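Local coordinates for adhesin competence repressor (PDB 5JLU), which binds DNA as a zinc-responsive transcription regulator of the MarR family, at the interface of chains A and B. Sequence-based numbering; all coordinates share one arbitrary frame. Chains: chain A/B, Adhesin competence repressor.

The interface of chains A and B. Residues chain A 7-8, 11-12, 140, 144; chain B 122, 125-126.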
# COMPACT_ATOMS: atom_id res chain seq x y z
N LEU A 7 10.02 1.53 -17.54
CA LEU A 7 10.16 1.91 -16.14
C LEU A 7 8.79 2.26 -15.50
O LEU A 7 8.60 2.03 -14.34
CB LEU A 7 11.13 3.04 -15.96
CG LEU A 7 12.59 2.63 -15.75
CD1 LEU A 7 13.02 1.36 -16.48
CD2 LEU A 7 13.51 3.80 -16.13
N GLU A 8 7.89 2.84 -16.30
CA GLU A 8 6.49 3.15 -15.95
C GLU A 8 5.86 1.92 -15.36
O GLU A 8 5.35 1.94 -14.24
CB GLU A 8 5.71 3.58 -17.21
CG GLU A 8 6.08 4.94 -17.71
CD GLU A 8 7.34 5.04 -18.64
OE1 GLU A 8 8.08 4.05 -18.92
OE2 GLU A 8 7.58 6.17 -19.10
N LEU A 11 7.38 0.82 -12.09
CA LEU A 11 6.87 1.58 -10.98
C LEU A 11 5.46 1.09 -10.60
O LEU A 11 5.16 0.97 -9.42
CB LEU A 11 6.82 3.07 -11.24
CG LEU A 11 8.06 3.91 -11.08
CD1 LEU A 11 7.75 5.35 -11.46
CD2 LEU A 11 8.52 3.85 -9.64
N ASP A 12 4.61 0.81 -11.60
CA ASP A 12 3.25 0.34 -11.40
C ASP A 12 3.33 -0.94 -10.57
O ASP A 12 2.63 -1.06 -9.54
CB ASP A 12 2.59 0.09 -12.75
CG ASP A 12 1.10 -0.27 -12.64
OD1 ASP A 12 0.34 0.42 -11.95
OD2 ASP A 12 0.68 -1.25 -13.30
N PHE A 140 14.76 11.11 -7.37
CA PHE A 140 13.61 10.28 -7.76
C PHE A 140 12.58 10.09 -6.62
O PHE A 140 11.38 10.36 -6.82
CB PHE A 140 14.08 8.94 -8.31
CG PHE A 140 12.99 7.98 -8.53
CD1 PHE A 140 12.05 8.21 -9.52
CD2 PHE A 140 12.87 6.85 -7.72
CE1 PHE A 140 11.01 7.32 -9.69
CE2 PHE A 140 11.82 5.98 -7.87
CZ PHE A 140 10.89 6.22 -8.86
N PHE A 144 8.65 11.44 -6.77
CA PHE A 144 7.66 10.39 -6.74
C PHE A 144 6.71 10.62 -5.58
O PHE A 144 5.51 10.60 -5.75
CB PHE A 144 8.36 9.04 -6.66
CG PHE A 144 7.49 7.87 -6.88
CD1 PHE A 144 6.23 7.96 -7.43
CD2 PHE A 144 7.94 6.64 -6.53
CE1 PHE A 144 5.46 6.83 -7.64
CE2 PHE A 144 7.15 5.51 -6.71
CZ PHE A 144 5.93 5.61 -7.28
N TYR B 122 3.34 8.20 -14.10
CA TYR B 122 4.72 7.76 -13.92
C TYR B 122 5.59 8.25 -15.14
O TYR B 122 6.71 8.71 -14.96
CB TYR B 122 4.76 6.26 -13.77
CG TYR B 122 3.96 5.69 -12.59
CD1 TYR B 122 3.89 6.36 -11.37
CD2 TYR B 122 3.36 4.50 -12.69
CE1 TYR B 122 3.17 5.84 -10.30
CE2 TYR B 122 2.65 3.95 -11.63
CZ TYR B 122 2.58 4.63 -10.43
OH TYR B 122 1.94 4.09 -9.37
N LEU B 125 6.64 11.79 -14.73
CA LEU B 125 7.64 11.99 -13.70
C LEU B 125 9.03 11.50 -14.13
O LEU B 125 10.04 12.13 -13.86
CB LEU B 125 7.09 11.30 -12.51
CG LEU B 125 7.66 10.76 -11.27
CD1 LEU B 125 6.43 10.19 -10.52
CD2 LEU B 125 8.67 9.67 -11.55
N LEU B 126 9.06 10.35 -14.81
CA LEU B 126 10.25 9.83 -15.33
C LEU B 126 10.91 10.81 -16.36
O LEU B 126 12.13 11.04 -16.34
CB LEU B 126 9.94 8.44 -15.88
CG LEU B 126 9.62 7.40 -14.80
CD1 LEU B 126 9.15 6.10 -15.43
CD2 LEU B 126 10.78 7.10 -13.89
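B:Leu126 and B:Tyr122, one turn apart near the end of helix 105-127, lie against A:Leu7, A:Glu8 and A:Leu11 in the first turns of helix 7-23, while B:Leu125 faces helix 131-149. This apolar patch belongs to the helical dimer interface typical of MarR-family regulators, and its two-fold twin has the chains exchanged. Through one branch, CD1, B:Leu126 touches the start of helix 7-23: this methyl lies 3.6 Å from the backbone N of A:Glu8 and 3.7 Å from CB of A:Leu7. The chain of A:Glu8 bends at its second torsion (chi2 84°), which brings the carboxylate carbon CD to 3.8 Å from the same methyl; the carboxylate lies against B:Leu126, and within this patch the contact is apolar. The ring of B:Tyr122 lies alongside helix 7-23. CB of A:Leu11 sits over one face, 4.0 Å above the ring plane and offset toward the rim, and A:Leu11 CD1 reaches back to CB of B:Tyr122. The CD2-CE2 side of the ring meets backbone, CD2 approaching the carbonyl oxygen of A:Glu8 and CE2 lying 3.7 Å from CA of A:Asp12. On the opposite rim, CE1 is 3.7 Å from CE1 of A:Phe144, whose ring is turned nearly perpendicular to the tyrosine plane and approaches from the same side as A:Leu11. In B:Leu125, chi1 160° sets CG anti to the backbone N and turns the branched end toward helix 131-149, where CD1 meets CD1 of A:Phe144, and CD2 comes within 3.8 Å of CE1 of A:Phe140, crossing that side chain at about a right angle. Within chain A, CD2 of A:Leu11 lies at the edge of the A:Phe140 ring, in its plane.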